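Local coordinates for thermosome subunit (Methanococcoides burtonii, PDB 3AQ1), which probably binds and hydrolyses ATP to help unfolded proteins fold, as a group II chaperonin of the TCP-1 family, at residues A[87-92]-A[367-372]; A[358-363]-A[444-449]; A[51-56]-A[392-397]. One frame throughout, in Å; residues are numbered along the deposited sequence.

Contact 1: residues A[87-92]-A[367-372]; sequences EILETI and VELSLR
I88 and L369 meet where helix 71-92 packs against helix 364-378 in the largely helical equatorial domain of the chaperonin fold, an example of a helix-helix seam built from branched aliphatic groups and one long arginine. The two short segments run with their N-to-C directions at 124° and their axes approach to 10.2 Å. I88 serves two neighbours with its branches: CG2 lies 3.4 Å from L369 CD2 and also touches R372 CD, while CD1 reaches R372 CB at 3.7 Å. L369 is forked in turn, since its other methyl, CD1, meets L89 CG with the two side chains crossing at about a right angle. I92 closes the seam at the C-terminal end of helix 71-92. Its CD1 lies 3.7 Å from E368 CG, and its CG2 sits 3.8 Å above the guanidinium plane of R372, over the centre of the group.

What positions that guanidinium is a second shell within helix 364-378. E368, one turn earlier, bends at chi2 (61°) and forms a salt bridge with R372, while its OE1 is hydrogen-bonded to H421 of helix 410-422. Held between two partners, the E368 carboxylate would tend to limit rotation of the arginine end. The bridge is nearly straight: R372 NE donates to the anti lone pair of E368 OE2 at 2.7 Å, with the acceptor close to the guanidinium plane.

Contact 2: residues A[358-363]-A[444-449]; sequences VVVGGG and DVIEPL
V359 and E447 form a hydrogen-bonded antiparallel pair, the strand directions at 140° and the axes 4.5 Å apart at their closest. V359 N donates to E447 O at 2.8 Å, almost in line with the carbonyl, whereas the return bond from E447 N arrives at V359 O tilted by 31° from the carbonyl plane. Beyond V360 and I446, a non-hydrogen-bonded pair, a third bond extends the pairing past the strand: G361 N donates to V445 O. That carbonyl oxygen also has a long, bent and at most weak CA-H...O contact from V360 CA.

On the face that carries V360 and I446, V360 CG1 meets I446 CD1 at 4.0 Å, and W441 touches both residues. I446 uses its other branch, CG2, against V358 CB at 3.5 Å, the two side chains crossing obliquely.

These strands belong to a small antiparallel sheet of the equatorial domain in which strand 357-360 is central, flanked by 94-95 and 446-448; V358 shares backbone hydrogen bonding with I94. Each segment then leads into a helix, with G363 at the N-cap of helix 364-378 and P448 at the N-cap of helix 449-467. The run G361-G363 is consistent with the glycine-rich motif near the nucleotide site in related chaperonins.

On the V359 and E447 face, G361, where a CB would run into V445 CG1, also has the carboxylate of E447 close by, CD standing 4.0 Å from G361 CA, while E447 OE1 makes a salt bridge with K452. L449 CD1 lies 3.8 Å from V359 CG2, the two side chains at about a right angle.

Contact 3: residues A[51-56]-A[392-397]; sequences AVLSGE and AEALEV
E56 of helix 45-65 leans on A394 and V397 from CB as far as OE1, and traced outward it illustrates how an acidic side chain can pack as a hydrocarbon. Its CB lies 3.8 Å from A394 CB. CG, roughly anti to the backbone N (chi1 -153°), comes to 3.6 Å from the same methyl and touches A394 CA as well. The chain then bends, chi2 of 53° placing CD near V397 CG2 at 3.9 Å. At the tip the two oxygens part company: OE1 rests 3.6 Å from V397 CG2, while OE2 makes a salt bridge with K60, one turn along the same helix.

The rest of the contact is aliphatic. L53 directs CD1 to A394 CB at 3.7 Å and to L395 CD2 at 3.8 Å, and V52 CG1 approaches V397 CG2 at 3.8 Å. The partner surface is a corner, a type I turn from A394 to V397 that joins helix 383-394 to helix 397-405 in the equatorial domain. L53 also touches A459 of helix 449-467, and L395 touches L369 of helix 364-378.

No hydrogen bond or salt bridge crosses between 51-56 and 392-397. Their cohesion therefore rests on dispersion and on apolar surface withdrawn from water, with the one charge at the interface answered by a lysine of its own helix.

All three contacts are partly buried and equatorial, but their chemistry follows their place. Contact 2, its centre about 16 Å from the centre of the chain, has no exposed touching residue and alone is held by hydrogen bonds across its segments. The centres of contacts 1 and 3 lie about 26 and 28 Å out; contact 1, with exposed T91, joins two helices, contact 3 a helix and the turn after helix 383-394. R372 and E56, whose carbon chains pack, each bridge a residue of their own helix. Contacts 1 and 2 adjoin through L89, which touches L449 and V359. Contacts 1 and 3 join where S370 OG probably hydrogen-bonds A392 O, whereas contacts 2 and 3 do not touch.

Contact 1: residues A[87-92]-A[367-372]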
loop_
_atom_site.group_PDB
_atom_site.type_symbol
_atom_site.label_atom_id
_atom_site.label_comp_id
_atom_site.label_asym_id
_atom_site.label_seq_id
_atom_site.Cartn_x
_atom_site.Cartn_y
_atom_site.Cartn_z
ATOM N N GLU A 87 12.922 -15.002 -13.663
ATOM C CA GLU A 87 14.381 -14.914 -13.611
ATOM C C GLU A 87 14.885 -13.724 -14.405
ATOM O O GLU A 87 15.723 -12.960 -13.937
ATOM C CB GLU A 87 15.031 -16.168 -14.188
ATOM C CG GLU A 87 14.774 -17.454 -13.437
ATOM C CD GLU A 87 15.491 -18.613 -14.097
ATOM O OE1 GLU A 87 16.671 -18.421 -14.479
ATOM O OE2 GLU A 87 14.877 -19.697 -14.251
ATOM N N ILE A 88 14.390 -13.586 -15.625
ATOM C CA ILE A 88 14.799 -12.479 -16.471
ATOM C C ILE A 88 14.450 -11.120 -15.857
ATOM O O ILE A 88 15.219 -10.169 -15.978
ATOM C CB ILE A 88 14.182 -12.583 -17.866
ATOM C CG1 ILE A 88 14.657 -13.860 -18.555
ATOM C CG2 ILE A 88 14.561 -11.372 -18.696
ATOM C CD1 ILE A 88 14.176 -13.985 -19.981
ATOM N N LEU A 89 13.296 -11.030 -15.198
ATOM C CA LEU A 89 12.899 -9.787 -14.548
ATOM C C LEU A 89 13.873 -9.390 -13.452
ATOM O O LEU A 89 14.342 -8.255 -13.423
ATOM C CB LEU A 89 11.490 -9.887 -13.972
ATOM C CG LEU A 89 10.349 -9.581 -14.943
ATOM C CD1 LEU A 89 9.030 -10.122 -14.412
ATOM C CD2 LEU A 89 10.257 -8.087 -15.225
ATOM N N GLU A 90 14.179 -10.324 -12.554
ATOM C CA GLU A 90 15.078 -10.042 -11.436
ATOM C C GLU A 90 16.418 -9.534 -11.935
ATOM O O GLU A 90 17.168 -8.898 -11.198
ATOM C CB GLU A 90 15.288 -11.281 -10.574
ATOM C CG GLU A 90 15.175 -10.995 -9.096
ATOM C CD GLU A 90 14.022 -11.740 -8.458
ATOM O OE1 GLU A 90 13.882 -12.952 -8.737
ATOM O OE2 GLU A 90 13.260 -11.122 -7.680
ATOM N N THR A 91 16.701 -9.817 -13.200
ATOM C CA THR A 91 17.940 -9.404 -13.841
ATOM C C THR A 91 17.851 -8.003 -14.449
ATOM O O THR A 91 18.847 -7.302 -14.509
ATOM C CB THR A 91 18.378 -10.439 -14.922
ATOM O OG1 THR A 91 19.114 -11.508 -14.303
ATOM C CG2 THR A 91 19.236 -9.783 -16.011
ATOM N N ILE A 92 16.664 -7.588 -14.886
ATOM C CA ILE A 92 16.509 -6.295 -15.567
ATOM C C ILE A 92 15.784 -5.222 -14.748
ATOM O O ILE A 92 15.483 -4.139 -15.255
ATOM C CB ILE A 92 15.764 -6.449 -16.899
ATOM C CG1 ILE A 92 14.260 -6.548 -16.660
ATOM C CG2 ILE A 92 16.253 -7.678 -17.627
ATOM C CD1 ILE A 92 13.437 -6.331 -17.901
ATOM N N VAL A 367 8.960 -6.074 -23.944
ATOM C CA VAL A 367 9.897 -6.117 -25.060
ATOM C C VAL A 367 11.222 -6.782 -24.665
ATOM O O VAL A 367 11.706 -7.672 -25.368
ATOM C CB VAL A 367 10.147 -4.701 -25.562
ATOM C CG1 VAL A 367 11.277 -4.652 -26.585
ATOM C CG2 VAL A 367 8.860 -4.138 -26.118
ATOM N N GLU A 368 11.799 -6.356 -23.540
ATOM C CA GLU A 368 12.984 -7.010 -22.976
ATOM C C GLU A 368 12.732 -8.499 -22.700
ATOM O O GLU A 368 13.494 -9.353 -23.140
ATOM C CB GLU A 368 13.458 -6.309 -21.692
ATOM C CG GLU A 368 14.907 -6.603 -21.331
ATOM C CD GLU A 368 15.876 -6.141 -22.418
ATOM O OE1 GLU A 368 15.590 -5.113 -23.067
ATOM O OE2 GLU A 368 16.920 -6.799 -22.626
ATOM N N LEU A 369 11.667 -8.808 -21.973
ATOM C CA LEU A 369 11.308 -10.201 -21.735
ATOM C C LEU A 369 11.185 -10.952 -23.037
ATOM O O LEU A 369 11.803 -11.997 -23.206
ATOM C CB LEU A 369 10.005 -10.306 -20.955
ATOM C CG LEU A 369 10.190 -9.963 -19.483
ATOM C CD1 LEU A 369 8.869 -10.018 -18.769
ATOM C CD2 LEU A 369 11.156 -10.945 -18.888
ATOM N N SER A 370 10.395 -10.418 -23.963
ATOM C CA SER A 370 10.172 -11.078 -25.249
ATOM C C SER A 370 11.474 -11.367 -25.970
ATOM O O SER A 370 11.690 -12.471 -26.470
ATOM C CB SER A 370 9.287 -10.227 -26.140
ATOM O OG SER A 370 9.233 -10.768 -27.445
ATOM N N LEU A 371 12.341 -10.364 -26.029
ATOM C CA LEU A 371 13.627 -10.526 -26.684
ATOM C C LEU A 371 14.462 -11.625 -26.021
ATOM O O LEU A 371 14.916 -12.555 -26.679
ATOM C CB LEU A 371 14.391 -9.208 -26.686
ATOM C CG LEU A 371 15.842 -9.310 -27.147
ATOM C CD1 LEU A 371 15.893 -9.486 -28.659
ATOM C CD2 LEU A 371 16.637 -8.094 -26.715
ATOM N N ARG A 372 14.660 -11.522 -24.713
ATOM C CA ARG A 372 15.502 -12.471 -24.003
ATOM C C ARG A 372 14.871 -13.839 -23.906
ATOM O O ARG A 372 15.550 -14.822 -23.634
ATOM C CB ARG A 372 15.806 -11.971 -22.603
ATOM C CG ARG A 372 16.659 -10.739 -22.577
ATOM C CD ARG A 372 16.584 -10.114 -21.201
ATOM N NE ARG A 372 17.430 -8.935 -21.094
ATOM C CZ ARG A 372 18.580 -8.910 -20.436
ATOM N NH1 ARG A 372 19.010 -10.001 -19.816
ATOM N NH2 ARG A 372 19.289 -7.792 -20.389
#

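Contact 2: residues A[358-363]-A[444-449]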
loop_
_atom_site.group_PDB
_atom_site.type_symbol
_atom_site.label_atom_id
_atom_site.label_comp_id
_atom_site.label_asym_id
_atom_site.label_seq_id
_atom_site.Cartn_x
_atom_site.Cartn_y
_atom_site.Cartn_z
ATOM N N VAL A 358 11.914 -2.181 -8.791
ATOM C CA VAL A 358 10.833 -1.680 -9.628
ATOM C C VAL A 358 11.138 -1.960 -11.086
ATOM O O VAL A 358 12.302 -2.121 -11.471
ATOM C CB VAL A 358 10.629 -0.173 -9.488
ATOM C CG1 VAL A 358 10.487 0.203 -8.044
ATOM C CG2 VAL A 358 11.790 0.561 -10.116
ATOM N N VAL A 359 10.072 -2.017 -11.879
ATOM C CA VAL A 359 10.147 -2.152 -13.326
ATOM C C VAL A 359 9.745 -0.807 -13.894
ATOM O O VAL A 359 9.029 -0.059 -13.239
ATOM C CB VAL A 359 9.134 -3.199 -13.826
ATOM C CG1 VAL A 359 9.191 -3.326 -15.326
ATOM C CG2 VAL A 359 9.401 -4.534 -13.186
ATOM N N VAL A 360 10.202 -0.474 -15.094
ATOM C CA VAL A 360 9.663 0.703 -15.760
ATOM C C VAL A 360 8.652 0.268 -16.793
ATOM O O VAL A 360 8.663 -0.886 -17.210
ATOM C CB VAL A 360 10.743 1.554 -16.402
ATOM C CG1 VAL A 360 11.382 2.418 -15.340
ATOM C CG2 VAL A 360 11.771 0.665 -17.094
ATOM N N GLY A 361 7.791 1.197 -17.205
ATOM C CA GLY A 361 6.616 0.859 -17.989
ATOM C C GLY A 361 6.733 1.107 -19.479
ATOM O O GLY A 361 7.826 1.051 -20.044
ATOM N N GLY A 362 5.594 1.359 -20.119
ATOM C CA GLY A 362 5.556 1.672 -21.535
ATOM C C GLY A 362 5.933 0.509 -22.436
ATOM O O GLY A 362 6.353 0.695 -23.588
ATOM N N GLY A 363 5.778 -0.700 -21.913
ATOM C CA GLY A 363 6.047 -1.891 -22.691
ATOM C C GLY A 363 7.519 -2.240 -22.694
ATOM O O GLY A 363 7.926 -3.232 -23.301
ATOM N N ASP A 444 9.324 8.869 -15.466
ATOM C CA ASP A 444 8.456 8.624 -14.314
ATOM C C ASP A 444 7.279 7.693 -14.620
ATOM O O ASP A 444 6.151 7.915 -14.167
ATOM C CB ASP A 444 7.970 9.955 -13.743
ATOM C CG ASP A 444 9.122 10.863 -13.335
ATOM O OD1 ASP A 444 10.152 10.331 -12.856
ATOM O OD2 ASP A 444 9.002 12.103 -13.493
ATOM N N VAL A 445 7.549 6.650 -15.394
ATOM C CA VAL A 445 6.552 5.626 -15.608
ATOM C C VAL A 445 7.022 4.337 -14.957
ATOM O O VAL A 445 7.552 3.455 -15.627
ATOM C CB VAL A 445 6.266 5.396 -17.103
ATOM C CG1 VAL A 445 5.081 4.480 -17.256
ATOM C CG2 VAL A 445 5.997 6.725 -17.805
ATOM N N ILE A 446 6.824 4.244 -13.642
ATOM C CA ILE A 446 7.265 3.090 -12.862
ATOM C C ILE A 446 6.129 2.112 -12.549
ATOM O O ILE A 446 4.996 2.513 -12.290
ATOM C CB ILE A 446 7.907 3.528 -11.539
ATOM C CG1 ILE A 446 8.605 4.872 -11.705
ATOM C CG2 ILE A 446 8.910 2.496 -11.068
ATOM C CD1 ILE A 446 9.839 4.798 -12.541
ATOM N N GLU A 447 6.446 0.825 -12.586
ATOM C CA GLU A 447 5.507 -0.226 -12.200
ATOM C C GLU A 447 6.180 -1.154 -11.180
ATOM O O GLU A 447 7.364 -1.469 -11.298
ATOM C CB GLU A 447 5.021 -1.024 -13.423
ATOM C CG GLU A 447 4.118 -0.257 -14.395
ATOM C CD GLU A 447 3.899 -1.003 -15.715
ATOM O OE1 GLU A 447 4.598 -2.007 -15.976
ATOM O OE2 GLU A 447 3.028 -0.585 -16.504
ATOM N N PRO A 448 5.428 -1.591 -10.167
ATOM C CA PRO A 448 6.030 -2.425 -9.126
ATOM C C PRO A 448 6.311 -3.813 -9.676
ATOM O O PRO A 448 5.483 -4.336 -10.420
ATOM C CB PRO A 448 4.928 -2.514 -8.068
ATOM C CG PRO A 448 3.855 -1.555 -8.502
ATOM C CD PRO A 448 3.982 -1.434 -9.974
ATOM N N LEU A 449 7.453 -4.399 -9.321
ATOM C CA LEU A 449 7.759 -5.760 -9.747
ATOM C C LEU A 449 6.619 -6.748 -9.461
ATOM O O LEU A 449 6.255 -7.543 -10.324
ATOM C CB LEU A 449 9.048 -6.267 -9.100
ATOM C CG LEU A 449 9.462 -7.664 -9.582
ATOM C CD1 LEU A 449 9.745 -7.641 -11.063
ATOM C CD2 LEU A 449 10.667 -8.172 -8.838
#

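Contact 3: residues A[51-56]-A[392-397]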
loop_
_atom_site.group_PDB
_atom_site.type_symbol
_atom_site.label_atom_id
_atom_site.label_comp_id
_atom_site.label_asym_id
_atom_site.label_seq_id
_atom_site.Cartn_x
_atom_site.Cartn_y
_atom_site.Cartn_z
ATOM N N ALA A 51 -5.301 -10.109 -18.730
ATOM C CA ALA A 51 -6.331 -10.418 -19.716
ATOM C C ALA A 51 -5.817 -10.395 -21.150
ATOM O O ALA A 51 -6.044 -11.330 -21.914
ATOM C CB ALA A 51 -7.492 -9.475 -19.573
ATOM N N VAL A 52 -5.145 -9.320 -21.526
ATOM C CA VAL A 52 -4.649 -9.199 -22.888
ATOM C C VAL A 52 -3.624 -10.288 -23.169
ATOM O O VAL A 52 -3.590 -10.863 -24.263
ATOM C CB VAL A 52 -4.013 -7.803 -23.151
ATOM C CG1 VAL A 52 -3.337 -7.762 -24.514
ATOM C CG2 VAL A 52 -5.060 -6.722 -23.044
ATOM N N LEU A 53 -2.772 -10.563 -22.187
ATOM C CA LEU A 53 -1.690 -11.505 -22.428
ATOM C C LEU A 53 -2.243 -12.926 -22.452
ATOM O O LEU A 53 -1.791 -13.767 -23.221
ATOM C CB LEU A 53 -0.564 -11.340 -21.411
ATOM C CG LEU A 53 0.556 -12.393 -21.493
ATOM C CD1 LEU A 53 1.337 -12.310 -22.803
ATOM C CD2 LEU A 53 1.507 -12.292 -20.294
ATOM N N SER A 54 -3.244 -13.165 -21.618
ATOM C CA SER A 54 -3.953 -14.431 -21.582
ATOM C C SER A 54 -4.653 -14.778 -22.918
ATOM O O SER A 54 -4.504 -15.891 -23.432
ATOM C CB SER A 54 -4.954 -14.411 -20.428
ATOM O OG SER A 54 -5.755 -15.575 -20.419
ATOM N N GLY A 55 -5.417 -13.837 -23.469
ATOM C CA GLY A 55 -6.002 -14.002 -24.794
ATOM C C GLY A 55 -4.976 -14.381 -25.850
ATOM O O GLY A 55 -5.163 -15.311 -26.630
ATOM N N GLU A 56 -3.867 -13.664 -25.849
ATOM C CA GLU A 56 -2.793 -13.891 -26.785
ATOM C C GLU A 56 -2.182 -15.273 -26.631
ATOM O O GLU A 56 -1.861 -15.930 -27.615
ATOM C CB GLU A 56 -1.714 -12.836 -26.565
ATOM C CG GLU A 56 -0.913 -12.541 -27.792
ATOM C CD GLU A 56 -1.806 -12.190 -28.955
ATOM O OE1 GLU A 56 -2.900 -11.615 -28.717
ATOM O OE2 GLU A 56 -1.411 -12.503 -30.098
ATOM N N ALA A 392 6.981 -15.942 -25.631
ATOM C CA ALA A 392 7.787 -14.744 -25.835
ATOM C C ALA A 392 7.181 -13.809 -26.890
ATOM O O ALA A 392 7.392 -12.605 -26.849
ATOM C CB ALA A 392 9.217 -15.120 -26.193
ATOM N N GLU A 393 6.412 -14.362 -27.820
ATOM C CA GLU A 393 5.775 -13.562 -28.867
ATOM C C GLU A 393 4.541 -12.843 -28.352
ATOM O O GLU A 393 4.215 -11.745 -28.803
ATOM C CB GLU A 393 5.342 -14.441 -30.042
ATOM C CG GLU A 393 6.446 -14.992 -30.929
ATOM C CD GLU A 393 5.872 -15.538 -32.223
ATOM O OE1 GLU A 393 4.657 -15.328 -32.443
ATOM O OE2 GLU A 393 6.617 -16.163 -33.011
ATOM N N ALA A 394 3.835 -13.491 -27.435
ATOM C CA ALA A 394 2.598 -12.947 -26.906
ATOM C C ALA A 394 2.885 -11.692 -26.096
ATOM O O ALA A 394 2.087 -10.744 -26.082
ATOM C CB ALA A 394 1.887 -13.985 -26.062
ATOM N N LEU A 395 4.033 -11.692 -25.424
ATOM C CA LEU A 395 4.432 -10.569 -24.589
ATOM C C LEU A 395 4.323 -9.225 -25.317
ATOM O O LEU A 395 3.877 -8.237 -24.746
ATOM C CB LEU A 395 5.847 -10.792 -24.073
ATOM C CG LEU A 395 5.849 -11.871 -22.993
ATOM C CD1 LEU A 395 7.253 -12.154 -22.485
ATOM C CD2 LEU A 395 4.917 -11.456 -21.843
ATOM N N GLU A 396 4.714 -9.192 -26.585
ATOM C CA GLU A 396 4.716 -7.942 -27.333
ATOM C C GLU A 396 3.326 -7.436 -27.650
ATOM O O GLU A 396 3.172 -6.410 -28.293
ATOM C CB GLU A 396 5.523 -8.067 -28.614
ATOM C CG GLU A 396 7.012 -8.202 -28.367
ATOM C CD GLU A 396 7.826 -8.242 -29.655
ATOM O OE1 GLU A 396 7.368 -8.853 -30.667
ATOM O OE2 GLU A 396 8.937 -7.665 -29.632
ATOM N N VAL A 397 2.312 -8.143 -27.180
ATOM C CA VAL A 397 0.950 -7.696 -27.393
ATOM C C VAL A 397 0.668 -6.490 -26.497
ATOM O O VAL A 397 -0.168 -5.651 -26.817
ATOM C CB VAL A 397 -0.063 -8.816 -27.123
ATOM C CG1 VAL A 397 -0.223 -9.066 -25.607
ATOM C CG2 VAL A 397 -1.387 -8.457 -27.747
#